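Local coordinates for protein pyruvate formate-lyase 2 (Archaeoglobus fulgidus, PDB 2F3O) that is of unknown function but belongs to the glycyl radical enzymes and probably acts as a lyase related to pyruvate formate-lyase and glycerol dehydratase, at residues 351-356 / 379-384; 446-451 / 640-645; 541-546 / 653-658. All coordinates share one frame; numbering follows the deposited sequence.

In the fold
Contacts 2 and 3 are neighbours, both buried, with centres about 10 Å apart. Both fasten the loop after helix 634-640, contact 2 to helix 447-453 and contact 3 to the end of strand 535-543 and the start of helix 545-560. V446 of contact 2 and V543 of contact 3 even meet through their backbones. Contact 1 lies apart, its centre 43 and 33 Å from theirs, and is only partly buried, between two helices that connect strands of another sheet. The chemistry follows the place. Aromatic and aliphatic packing carries contact 1, a buried ion pair gripping loop backbone carries contact 2, and an asparagine set against a helix start carries contact 3.

Contact 1. Residues 351-356 / 379-384; sequences LTYLML and ESFLKR
Y353 and F381 form a T-shaped aromatic pair, F381 turning its edge toward the face of Y353. The ring planes are 86° apart, and the ring centroids of Y353 and F381 are separated by 5.3 Å. The nearest ring atoms are Y353 CE2 and F381 CD1, at 3.6 Å. CG of F381 is anti to its backbone N, and the ring lies between the two helices. Aliphatic groups add to its packing, since T352 CG2 lies 3.8 Å from CZ of F381 and L356 CD1 lies 3.8 Å from CE1 of the same ring.

Polar contacts are slighter. S380 OG gives the phenol oxygen of Y353 a weak, long hydrogen bond, 3.4 Å from OG to OH. R384 brings one guanidinium face over Y353 CD2, which sits toward the rim of that group; the two planes are 55° apart. The charge of R384 finds its mate in E357, and T352 OG1 is bonded to D279, so the polar ends of both have their main partners outside the two segments.

The segments 351-356 and 379-384 run almost parallel, 7° apart, their axes approaching to 11.3 Å. They belong to the connections of two successive beta-alpha-beta crossovers: helix 350-362 links strands 334-338 and 368-373, and helix 379-390 leads on to strand 396-400. Helices 283-289 and 297-310 pack against the former, helix 704-717 against the latter.

Contact 2. Residues 446-451 / 640-645; sequences VAKALE and FFTSAL
L645 and E451 have the most surface buried in this contact, L645 CD2 coming within 4.2 Å of E451 OE2, with A447 and K448 next. The setting is consistent with the ten-stranded alpha/beta barrel characteristic of glycyl radical enzymes: the short helix 447-453, directly after strand 435-445 of one of its sheets, is met by the loop that follows helix 634-640. The example illustrates how a charged pair from one helical turn can hold an irregular loop inside a protein.

L645 supplies the apolar end, where its CD1 reaches A447 CB at 3.9 Å. The methyl CG2 of T642 approaches the same A447 CB, while T642 OG1 turns to F638 and N445.

E451 supplies the polar end. Its side chain runs out extended beyond CG and sets the carboxylate beside S643, whose backbone N donates to E451 OE2 over 3.3 Å. The bond arrives on the syn side of OE2, 28° out of the carboxylate plane. The hydroxyl of S643 lies close as well, with OG 3.0 Å from E451 OE2, and E451 OE1 accepts the backbone N of L460.

The chain of K448, three residues earlier, is bent at chi2 and chi3, and its NZ lies 3.0 Å from E451 OE1 in a salt bridge. D459 is a second salt-bridge partner of NZ, and the lysine charge probably offsets the proximity of D459 and E451. An alanine in place of E451 would probably leave the backbone N-H of S643 without this acceptor and take one of the carboxylates away from K448.

The ammonium also grips the loop directly: K448 NZ lies 2.9 Å from F641 O, on a lone pair in the carbonyl plane, with a C=O...N angle of 137°.

Contact 3. Residues 541-546 / 653-658; sequences QAVGIA and EPLNPG
N656 points its side chain at A546 in the first turn of helix 545-560, where the chain leaves strand 535-543 through the single residue G544 at the N-cap position. That strand lies in a sheet consistent with the alpha/beta barrel of glycyl radical enzymes. G544 has no side chain to take an N-H of the first turn, and OD1 of N656, from a loop distant in sequence, accepts that of A546. CG of N656 lies between the backbone N and the carbonyl carbon (chi1 74°), the crowded position. Its OD1 is 2.9 Å from A546 N, the N-H meeting it from above the carbonyl plane, 40° out. A546 CB packs against the same amide, 3.4 Å from N656 CG. The loop is held in return, because D547 of the helix accepts the backbone N of N656, while ND2 of N656 is bonded to S660 O.

Beside this polar pair, V543 and L655 meet with their side chains crossed at about a right angle, V543 CG2 lying 3.9 Å from L655 CD1. Helix 634-640 touches both through F638. G544 stands between the two patches, with its CA 3.3 Å from N656 OD1. At its backbone angles a beta carbon would collide with the carbonyl oxygen of V543 and would also come close to L655 CD1, so the turn from strand to helix calls for glycine.

G658 closes the far end, its carbonyl oxygen 3.8 Å from I545 CG1. The loop belongs to the sequence region of the glycyl radical domain, in which G752 is the predicted radical site. A water bridges the two segments, accepting from G658 N at 2.9 Å and donating to A542 O at 3.1 Å.

Contact 1. Residues 351-356 / 379-384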
ATOM      1  N   LEU A 351     -21.031 -34.699  20.927  1.00 52.48           N
ATOM      2  CA  LEU A 351     -19.867 -34.373  21.709  1.00 51.48           C
ATOM      3  C   LEU A 351     -20.129 -33.141  22.559  1.00 50.92           C
ATOM      4  O   LEU A 351     -19.462 -32.935  23.571  1.00 50.88           O
ATOM      5  CB  LEU A 351     -18.684 -34.166  20.782  1.00 51.38           C
ATOM      6  CG  LEU A 351     -17.282 -34.315  21.339  1.00 51.38           C
ATOM      7  CD1 LEU A 351     -17.121 -35.578  22.166  1.00 51.02           C
ATOM      8  CD2 LEU A 351     -16.365 -34.326  20.167  1.00 50.64           C
ATOM      9  N   THR A 352     -21.103 -32.330  22.149  1.00 50.44           N
ATOM     10  CA  THR A 352     -21.512 -31.167  22.935  1.00 49.99           C
ATOM     11  C   THR A 352     -22.083 -31.644  24.258  1.00 50.40           C
ATOM     12  O   THR A 352     -21.681 -31.162  25.321  1.00 50.56           O
ATOM     13  CB  THR A 352     -22.590 -30.331  22.227  1.00 49.59           C
ATOM     14  OG1 THR A 352     -22.174 -30.039  20.893  1.00 48.12           O
ATOM     15  CG2 THR A 352     -22.849 -29.055  22.972  1.00 48.94           C
ATOM     16  N   TYR A 353     -22.993 -32.618  24.173  1.00 50.57           N
ATOM     17  CA  TYR A 353     -23.654 -33.202  25.342  1.00 50.54           C
ATOM     18  C   TYR A 353     -22.657 -33.839  26.300  1.00 50.34           C
ATOM     19  O   TYR A 353     -22.730 -33.642  27.516  1.00 50.17           O
ATOM     20  CB  TYR A 353     -24.661 -34.259  24.899  1.00 50.77           C
ATOM     21  CG  TYR A 353     -25.921 -33.707  24.284  1.00 50.99           C
ATOM     22  CD1 TYR A 353     -26.082 -33.663  22.905  1.00 50.97           C
ATOM     23  CD2 TYR A 353     -26.962 -33.248  25.084  1.00 50.85           C
ATOM     24  CE1 TYR A 353     -27.247 -33.165  22.333  1.00 51.47           C
ATOM     25  CE2 TYR A 353     -28.128 -32.744  24.527  1.00 51.03           C
ATOM     26  CZ  TYR A 353     -28.269 -32.701  23.152  1.00 51.52           C
ATOM     27  OH  TYR A 353     -29.434 -32.196  22.594  1.00 51.74           O
ATOM     28  N   LEU A 354     -21.731 -34.602  25.722  1.00 50.34           N
ATOM     29  CA  LEU A 354     -20.654 -35.245  26.458  1.00 50.40           C
ATOM     30  C   LEU A 354     -19.893 -34.246  27.285  1.00 50.30           C
ATOM     31  O   LEU A 354     -19.666 -34.459  28.462  1.00 50.34           O
ATOM     32  CB  LEU A 354     -19.670 -35.909  25.503  1.00 50.35           C
ATOM     33  CG  LEU A 354     -19.761 -37.419  25.416  1.00 50.79           C
ATOM     34  CD1 LEU A 354     -18.420 -37.953  24.935  1.00 50.66           C
ATOM     35  CD2 LEU A 354     -20.137 -37.996  26.778  1.00 50.73           C
ATOM     36  N   MET A 355     -19.532 -33.136  26.662  1.00 50.29           N
ATOM     37  CA  MET A 355     -18.749 -32.133  27.331  1.00 50.18           C
ATOM     38  C   MET A 355     -19.480 -31.459  28.484  1.00 50.41           C
ATOM     39  O   MET A 355     -18.854 -31.060  29.455  1.00 50.31           O
ATOM     40  CB  MET A 355     -18.202 -31.140  26.321  1.00 49.95           C
ATOM     41  CG  MET A 355     -17.025 -31.717  25.598  1.00 49.58           C
ATOM     42  SD  MET A 355     -16.689 -30.847  24.089  1.00 50.03           S
ATOM     43  CE  MET A 355     -15.326 -31.786  23.426  1.00 50.48           C
ATOM     44  N   LEU A 356     -20.804 -31.379  28.382  1.00 50.93           N
ATOM     45  CA  LEU A 356     -21.636 -30.838  29.444  1.00 51.57           C
ATOM     46  C   LEU A 356     -21.621 -31.802  30.625  1.00 52.30           C
ATOM     47  O   LEU A 356     -21.528 -31.376  31.781  1.00 52.41           O
ATOM     48  CB  LEU A 356     -23.071 -30.663  28.943  1.00 51.31           C
ATOM     49  CG  LEU A 356     -23.997 -29.523  29.379  1.00 50.67           C
ATOM     50  CD1 LEU A 356     -25.424 -30.013  29.247  1.00 50.12           C
ATOM     51  CD2 LEU A 356     -23.759 -28.980  30.789  1.00 49.29           C
ATOM     52  N   GLU A 379     -34.197 -28.604  22.307  1.00 55.68           N
ATOM     53  CA  GLU A 379     -34.938 -28.445  23.554  1.00 56.17           C
ATOM     54  C   GLU A 379     -34.337 -29.317  24.653  1.00 56.31           C
ATOM     55  O   GLU A 379     -34.197 -28.863  25.796  1.00 56.60           O
ATOM     56  CB  GLU A 379     -36.422 -28.761  23.326  1.00 56.24           C
ATOM     57  CG  GLU A 379     -37.308 -28.763  24.574  1.00 57.94           C
ATOM     58  CD  GLU A 379     -37.212 -27.474  25.386  1.00 60.45           C
ATOM     59  OE1 GLU A 379     -37.356 -26.370  24.796  1.00 61.12           O
ATOM     60  OE2 GLU A 379     -36.996 -27.578  26.619  1.00 60.32           O
ATOM     61  N   SER A 380     -33.935 -30.538  24.287  1.00 56.21           N
ATOM     62  CA  SER A 380     -33.272 -31.451  25.219  1.00 56.19           C
ATOM     63  C   SER A 380     -32.014 -30.843  25.798  1.00 56.18           C
ATOM     64  O   SER A 380     -31.771 -30.936  27.001  1.00 56.42           O
ATOM     65  CB  SER A 380     -32.937 -32.767  24.540  1.00 56.04           C
ATOM     66  OG  SER A 380     -32.767 -32.563  23.154  1.00 56.76           O
ATOM     67  N   PHE A 381     -31.238 -30.186  24.946  1.00 56.17           N
ATOM     68  CA  PHE A 381     -29.998 -29.585  25.382  1.00 56.09           C
ATOM     69  C   PHE A 381     -30.223 -28.465  26.400  1.00 56.27           C
ATOM     70  O   PHE A 381     -29.483 -28.356  27.381  1.00 56.12           O
ATOM     71  CB  PHE A 381     -29.153 -29.113  24.193  1.00 55.90           C
ATOM     72  CG  PHE A 381     -27.806 -28.593  24.597  1.00 55.70           C
ATOM     73  CD1 PHE A 381     -26.896 -29.427  25.238  1.00 55.88           C
ATOM     74  CD2 PHE A 381     -27.459 -27.276  24.375  1.00 54.74           C
ATOM     75  CE1 PHE A 381     -25.663 -28.954  25.642  1.00 56.00           C
ATOM     76  CE2 PHE A 381     -26.229 -26.799  24.765  1.00 55.24           C
ATOM     77  CZ  PHE A 381     -25.329 -27.631  25.402  1.00 55.79           C
ATOM     78  N   LEU A 382     -31.263 -27.664  26.186  1.00 56.70           N
ATOM     79  CA  LEU A 382     -31.631 -26.601  27.139  1.00 57.02           C
ATOM     80  C   LEU A 382     -32.120 -27.149  28.485  1.00 57.15           C
ATOM     81  O   LEU A 382     -31.852 -26.556  29.531  1.00 56.58           O
ATOM     82  CB  LEU A 382     -32.704 -25.681  26.547  1.00 57.07           C
ATOM     83  CG  LEU A 382     -32.361 -24.721  25.410  1.00 56.63           C
ATOM     84  CD1 LEU A 382     -33.451 -23.659  25.270  1.00 55.25           C
ATOM     85  CD2 LEU A 382     -31.028 -24.080  25.691  1.00 56.67           C
ATOM     86  N   LYS A 383     -32.844 -28.271  28.433  1.00 57.80           N
ATOM     87  CA  LYS A 383     -33.300 -28.983  29.635  1.00 58.44           C
ATOM     88  C   LYS A 383     -32.098 -29.465  30.426  1.00 58.53           C
ATOM     89  O   LYS A 383     -31.996 -29.225  31.630  1.00 58.33           O
ATOM     90  CB  LYS A 383     -34.186 -30.185  29.275  1.00 58.51           C
ATOM     91  CG  LYS A 383     -35.663 -29.861  29.059  1.00 59.42           C
ATOM     92  CD  LYS A 383     -36.542 -31.070  29.388  1.00 61.17           C
ATOM     93  CE  LYS A 383     -38.025 -30.730  29.292  1.00 61.58           C
ATOM     94  NZ  LYS A 383     -38.387 -30.242  27.929  1.00 61.76           N
ATOM     95  N   ARG A 384     -31.177 -30.103  29.707  1.00 58.65           N
ATOM     96  CA  ARG A 384     -29.973 -30.680  30.272  1.00 58.81           C
ATOM     97  C   ARG A 384     -29.013 -29.642  30.831  1.00 58.21           C
ATOM     98  O   ARG A 384     -28.276 -29.920  31.769  1.00 58.19           O
ATOM     99  CB  ARG A 384     -29.281 -31.524  29.218  1.00 59.25           C
ATOM    100  CG  ARG A 384     -28.560 -32.709  29.797  1.00 62.45           C
ATOM    101  CD  ARG A 384     -28.622 -33.902  28.846  1.00 67.65           C
ATOM    102  NE  ARG A 384     -27.387 -34.686  28.913  1.00 71.87           N
ATOM    103  CZ  ARG A 384     -27.203 -35.866  28.327  1.00 73.65           C
ATOM    104  NH1 ARG A 384     -28.184 -36.424  27.619  1.00 74.52           N
ATOM    105  NH2 ARG A 384     -26.034 -36.489  28.454  1.00 74.45           N
TER

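Contact 2. Residues 446-451 / 640-645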
ATOM      1  N   VAL A 446     -15.150   3.542  35.635  1.00 47.24           N
ATOM      2  CA  VAL A 446     -15.909   4.655  35.085  1.00 47.55           C
ATOM      3  C   VAL A 446     -16.580   5.479  36.189  1.00 48.05           C
ATOM      4  O   VAL A 446     -17.025   6.598  35.947  1.00 47.76           O
ATOM      5  CB  VAL A 446     -16.922   4.211  34.015  1.00 47.38           C
ATOM      6  CG1 VAL A 446     -16.335   3.104  33.198  1.00 47.51           C
ATOM      7  CG2 VAL A 446     -18.242   3.770  34.643  1.00 47.80           C
ATOM      8  N   ALA A 447     -16.623   4.935  37.404  1.00 48.63           N
ATOM      9  CA  ALA A 447     -17.070   5.714  38.547  1.00 49.20           C
ATOM     10  C   ALA A 447     -16.104   6.861  38.801  1.00 49.63           C
ATOM     11  O   ALA A 447     -16.518   7.991  39.078  1.00 50.20           O
ATOM     12  CB  ALA A 447     -17.238   4.855  39.772  1.00 49.09           C
ATOM     13  N   LYS A 448     -14.821   6.589  38.634  1.00 49.73           N
ATOM     14  CA  LYS A 448     -13.831   7.627  38.745  1.00 50.07           C
ATOM     15  C   LYS A 448     -14.067   8.746  37.729  1.00 50.47           C
ATOM     16  O   LYS A 448     -13.691   9.880  37.981  1.00 50.96           O
ATOM     17  CB  LYS A 448     -12.431   7.027  38.616  1.00 50.07           C
ATOM     18  CG  LYS A 448     -11.311   7.903  39.154  1.00 50.29           C
ATOM     19  CD  LYS A 448     -11.541   8.325  40.590  1.00 50.02           C
ATOM     20  CE  LYS A 448     -11.269   7.176  41.534  1.00 50.62           C
ATOM     21  NZ  LYS A 448     -11.562   7.513  42.944  1.00 51.25           N
ATOM     22  N   ALA A 449     -14.719   8.447  36.606  1.00 51.05           N
ATOM     23  CA  ALA A 449     -14.993   9.478  35.603  1.00 51.52           C
ATOM     24  C   ALA A 449     -15.990  10.477  36.143  1.00 52.16           C
ATOM     25  O   ALA A 449     -15.804  11.677  36.005  1.00 52.15           O
ATOM     26  CB  ALA A 449     -15.494   8.872  34.309  1.00 51.26           C
ATOM     27  N   LEU A 450     -17.026   9.952  36.791  1.00 53.02           N
ATOM     28  CA  LEU A 450     -18.063  10.743  37.437  1.00 53.46           C
ATOM     29  C   LEU A 450     -17.511  11.552  38.600  1.00 53.98           C
ATOM     30  O   LEU A 450     -17.864  12.715  38.777  1.00 54.31           O
ATOM     31  CB  LEU A 450     -19.167   9.819  37.932  1.00 53.21           C
ATOM     32  CG  LEU A 450     -20.215  10.402  38.866  1.00 52.76           C
ATOM     33  CD1 LEU A 450     -21.141  11.314  38.118  1.00 52.25           C
ATOM     34  CD2 LEU A 450     -20.977   9.274  39.455  1.00 53.38           C
ATOM     35  N   GLU A 451     -16.637  10.930  39.381  1.00 54.40           N
ATOM     36  CA  GLU A 451     -15.939  11.609  40.464  1.00 54.98           C
ATOM     37  C   GLU A 451     -15.165  12.818  39.921  1.00 55.51           C
ATOM     38  O   GLU A 451     -15.305  13.915  40.449  1.00 55.66           O
ATOM     39  CB  GLU A 451     -15.032  10.608  41.197  1.00 54.95           C
ATOM     40  CG  GLU A 451     -14.256  11.116  42.388  1.00 54.70           C
ATOM     41  CD  GLU A 451     -13.740   9.976  43.264  1.00 55.30           C
ATOM     42  OE1 GLU A 451     -12.722  10.134  43.977  1.00 55.95           O
ATOM     43  OE2 GLU A 451     -14.356   8.895  43.243  1.00 56.42           O
ATOM     44  N   PHE A 640     -12.506   0.191  46.798  1.00 56.95           N
ATOM     45  CA  PHE A 640     -11.625   0.620  47.898  1.00 58.00           C
ATOM     46  C   PHE A 640     -11.202   2.065  47.753  1.00 58.33           C
ATOM     47  O   PHE A 640     -11.282   2.833  48.699  1.00 58.79           O
ATOM     48  CB  PHE A 640     -10.310  -0.171  47.946  1.00 58.47           C
ATOM     49  CG  PHE A 640     -10.451  -1.643  48.247  1.00 59.59           C
ATOM     50  CD1 PHE A 640     -11.500  -2.134  49.014  1.00 60.35           C
ATOM     51  CD2 PHE A 640      -9.471  -2.540  47.800  1.00 60.60           C
ATOM     52  CE1 PHE A 640     -11.605  -3.510  49.290  1.00 61.05           C
ATOM     53  CE2 PHE A 640      -9.557  -3.907  48.079  1.00 61.50           C
ATOM     54  CZ  PHE A 640     -10.632  -4.395  48.827  1.00 61.09           C
ATOM     55  N   PHE A 641     -10.745   2.420  46.557  1.00 58.88           N
ATOM     56  CA  PHE A 641     -10.186   3.742  46.285  1.00 59.34           C
ATOM     57  C   PHE A 641     -11.144   4.669  45.530  1.00 59.59           C
ATOM     58  O   PHE A 641     -10.720   5.706  45.009  1.00 59.41           O
ATOM     59  CB  PHE A 641      -8.867   3.614  45.515  1.00 59.44           C
ATOM     60  CG  PHE A 641      -7.913   2.643  46.127  1.00 59.49           C
ATOM     61  CD1 PHE A 641      -7.131   3.017  47.194  1.00 59.57           C
ATOM     62  CD2 PHE A 641      -7.809   1.347  45.642  1.00 59.82           C
ATOM     63  CE1 PHE A 641      -6.265   2.121  47.768  1.00 60.09           C
ATOM     64  CE2 PHE A 641      -6.948   0.451  46.211  1.00 59.65           C
ATOM     65  CZ  PHE A 641      -6.172   0.834  47.273  1.00 59.85           C
ATOM     66  N   THR A 642     -12.423   4.289  45.465  1.00 59.90           N
ATOM     67  CA  THR A 642     -13.469   5.176  44.958  1.00 60.21           C
ATOM     68  C   THR A 642     -14.196   5.857  46.126  1.00 60.68           C
ATOM     69  O   THR A 642     -14.635   5.191  47.068  1.00 60.58           O
ATOM     70  CB  THR A 642     -14.459   4.431  44.052  1.00 59.92           C
ATOM     71  OG1 THR A 642     -13.749   3.909  42.932  1.00 60.30           O
ATOM     72  CG2 THR A 642     -15.526   5.355  43.516  1.00 59.68           C
ATOM     73  N   SER A 643     -14.307   7.186  46.053  1.00 61.01           N
ATOM     74  CA  SER A 643     -15.018   7.970  47.044  1.00 61.43           C
ATOM     75  C   SER A 643     -16.519   7.702  46.993  1.00 62.06           C
ATOM     76  O   SER A 643     -17.001   6.939  46.142  1.00 61.90           O
ATOM     77  CB  SER A 643     -14.786   9.449  46.788  1.00 61.48           C
ATOM     78  OG  SER A 643     -15.671   9.920  45.789  1.00 60.84           O
ATOM     79  N   ALA A 644     -17.257   8.334  47.910  1.00 62.50           N
ATOM     80  CA  ALA A 644     -18.706   8.206  47.929  1.00 62.81           C
ATOM     81  C   ALA A 644     -19.280   8.899  46.700  1.00 63.09           C
ATOM     82  O   ALA A 644     -18.770   9.916  46.267  1.00 63.16           O
ATOM     83  CB  ALA A 644     -19.273   8.796  49.194  1.00 62.85           C
ATOM     84  N   LEU A 645     -20.305   8.310  46.109  1.00 63.47           N
ATOM     85  CA  LEU A 645     -20.898   8.836  44.889  1.00 64.05           C
ATOM     86  C   LEU A 645     -22.350   9.103  45.208  1.00 64.12           C
ATOM     87  O   LEU A 645     -22.915   8.433  46.075  1.00 64.54           O
ATOM     88  CB  LEU A 645     -20.839   7.782  43.777  1.00 64.35           C
ATOM     89  CG  LEU A 645     -19.504   7.090  43.536  1.00 64.84           C
ATOM     90  CD1 LEU A 645     -19.723   5.881  42.628  1.00 64.78           C
ATOM     91  CD2 LEU A 645     -18.449   8.069  42.991  1.00 64.80           C
TER

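Contact 3. Residues 541-546 / 653-658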
ATOM      1  N   GLN A 541     -12.423  -2.722  29.295  1.00 40.68           N
ATOM      2  CA  GLN A 541     -13.667  -2.984  30.070  1.00 41.32           C
ATOM      3  C   GLN A 541     -14.140  -1.866  30.962  1.00 41.88           C
ATOM      4  O   GLN A 541     -13.349  -1.243  31.658  1.00 41.96           O
ATOM      5  CB  GLN A 541     -13.507  -4.195  30.973  1.00 41.19           C
ATOM      6  CG  GLN A 541     -13.693  -5.507  30.293  1.00 40.98           C
ATOM      7  CD  GLN A 541     -12.764  -5.724  29.109  1.00 39.95           C
ATOM      8  OE1 GLN A 541     -13.176  -5.570  27.965  1.00 41.56           O
ATOM      9  NE2 GLN A 541     -11.508  -6.041  29.375  1.00 38.23           N
ATOM     10  N   ALA A 542     -15.448  -1.645  30.962  1.00 42.72           N
ATOM     11  CA  ALA A 542     -16.056  -0.669  31.862  1.00 43.56           C
ATOM     12  C   ALA A 542     -16.444  -1.318  33.182  1.00 44.21           C
ATOM     13  O   ALA A 542     -17.173  -2.301  33.220  1.00 44.07           O
ATOM     14  CB  ALA A 542     -17.259  -0.055  31.225  1.00 43.13           C
ATOM     15  N   VAL A 543     -15.934  -0.784  34.275  1.00 45.30           N
ATOM     16  CA  VAL A 543     -16.464  -1.183  35.558  1.00 46.62           C
ATOM     17  C   VAL A 543     -17.099  -0.006  36.311  1.00 47.44           C
ATOM     18  O   VAL A 543     -16.559   1.119  36.345  1.00 47.56           O
ATOM     19  CB  VAL A 543     -15.473  -2.061  36.391  1.00 46.58           C
ATOM     20  CG1 VAL A 543     -14.141  -2.237  35.682  1.00 47.06           C
ATOM     21  CG2 VAL A 543     -15.299  -1.541  37.799  1.00 47.02           C
ATOM     22  N   GLY A 544     -18.296  -0.268  36.845  1.00 48.37           N
ATOM     23  CA  GLY A 544     -19.047   0.709  37.636  1.00 49.20           C
ATOM     24  C   GLY A 544     -20.110   1.425  36.827  1.00 49.73           C
ATOM     25  O   GLY A 544     -20.401   2.601  37.061  1.00 49.92           O
ATOM     26  N   ILE A 545     -20.696   0.725  35.867  1.00 50.33           N
ATOM     27  CA  ILE A 545     -21.603   1.395  34.955  1.00 50.86           C
ATOM     28  C   ILE A 545     -22.923   1.663  35.618  1.00 51.53           C
ATOM     29  O   ILE A 545     -23.588   2.643  35.294  1.00 51.80           O
ATOM     30  CB  ILE A 545     -21.781   0.667  33.604  1.00 50.60           C
ATOM     31  CG1 ILE A 545     -22.327  -0.747  33.776  1.00 49.87           C
ATOM     32  CG2 ILE A 545     -20.477   0.599  32.906  1.00 50.41           C
ATOM     33  CD1 ILE A 545     -23.030  -1.248  32.535  1.00 49.46           C
ATOM     34  N   ALA A 546     -23.283   0.817  36.579  1.00 52.27           N
ATOM     35  CA  ALA A 546     -24.499   1.063  37.331  1.00 53.20           C
ATOM     36  C   ALA A 546     -24.281   2.091  38.439  1.00 53.67           C
ATOM     37  O   ALA A 546     -25.190   2.826  38.757  1.00 53.70           O
ATOM     38  CB  ALA A 546     -25.086  -0.207  37.872  1.00 52.82           C
ATOM     39  N   GLU A 653     -16.599   1.294  49.411  1.00 60.01           N
ATOM     40  CA  GLU A 653     -17.468   0.153  49.137  1.00 60.55           C
ATOM     41  C   GLU A 653     -17.297  -0.304  47.690  1.00 59.71           C
ATOM     42  O   GLU A 653     -16.960   0.515  46.837  1.00 59.67           O
ATOM     43  CB  GLU A 653     -18.941   0.506  49.440  1.00 60.63           C
ATOM     44  CG  GLU A 653     -19.420   0.223  50.889  1.00 61.82           C
ATOM     45  CD  GLU A 653     -20.883   0.691  51.157  1.00 62.75           C
ATOM     46  OE1 GLU A 653     -21.238   0.860  52.353  1.00 66.20           O
ATOM     47  OE2 GLU A 653     -21.678   0.897  50.191  1.00 63.50           O
ATOM     48  N   PRO A 654     -17.486  -1.617  47.423  1.00 59.22           N
ATOM     49  CA  PRO A 654     -17.467  -2.224  46.091  1.00 58.77           C
ATOM     50  C   PRO A 654     -18.344  -1.545  45.046  1.00 58.40           C
ATOM     51  O   PRO A 654     -19.390  -0.987  45.371  1.00 58.77           O
ATOM     52  CB  PRO A 654     -18.017  -3.620  46.350  1.00 58.60           C
ATOM     53  CG  PRO A 654     -17.574  -3.928  47.691  1.00 58.85           C
ATOM     54  CD  PRO A 654     -17.686  -2.650  48.456  1.00 59.16           C
ATOM     55  N   LEU A 655     -17.906  -1.604  43.795  1.00 57.75           N
ATOM     56  CA  LEU A 655     -18.687  -1.108  42.687  1.00 57.07           C
ATOM     57  C   LEU A 655     -19.529  -2.254  42.142  1.00 56.85           C
ATOM     58  O   LEU A 655     -19.458  -3.362  42.652  1.00 56.66           O
ATOM     59  CB  LEU A 655     -17.768  -0.544  41.605  1.00 57.14           C
ATOM     60  CG  LEU A 655     -16.880   0.652  41.969  1.00 56.41           C
ATOM     61  CD1 LEU A 655     -15.890   0.852  40.865  1.00 55.48           C
ATOM     62  CD2 LEU A 655     -17.674   1.938  42.197  1.00 55.46           C
ATOM     63  N   ASN A 656     -20.341  -2.006  41.125  1.00 56.58           N
ATOM     64  CA  ASN A 656     -21.176  -3.085  40.630  1.00 56.89           C
ATOM     65  C   ASN A 656     -20.409  -3.967  39.651  1.00 57.02           C
ATOM     66  O   ASN A 656     -19.528  -3.481  38.942  1.00 56.96           O
ATOM     67  CB  ASN A 656     -22.467  -2.557  40.011  1.00 56.86           C
ATOM     68  CG  ASN A 656     -22.248  -1.915  38.677  1.00 57.74           C
ATOM     69  OD1 ASN A 656     -21.832  -0.752  38.593  1.00 58.80           O
ATOM     70  ND2 ASN A 656     -22.558  -2.651  37.610  1.00 58.02           N
ATOM     71  N   PRO A 657     -20.722  -5.275  39.626  1.00 57.10           N
ATOM     72  CA  PRO A 657     -19.938  -6.172  38.797  1.00 57.04           C
ATOM     73  C   PRO A 657     -20.540  -6.466  37.411  1.00 56.98           C
ATOM     74  O   PRO A 657     -21.613  -7.088  37.297  1.00 56.68           O
ATOM     75  CB  PRO A 657     -19.881  -7.446  39.648  1.00 57.12           C
ATOM     76  CG  PRO A 657     -21.115  -7.383  40.537  1.00 57.12           C
ATOM     77  CD  PRO A 657     -21.746  -6.019  40.375  1.00 57.04           C
ATOM     78  N   GLY A 658     -19.830  -6.037  36.368  1.00 56.60           N
ATOM     79  CA  GLY A 658     -20.243  -6.303  34.998  1.00 56.29           C
ATOM     80  C   GLY A 658     -21.478  -5.505  34.658  1.00 56.12           C
ATOM     81  O   GLY A 658     -21.563  -4.312  34.945  1.00 56.12           O
TER
HETATM   82  O   HOH W   1     -17.644  -4.385  35.517  1.00 31.33           O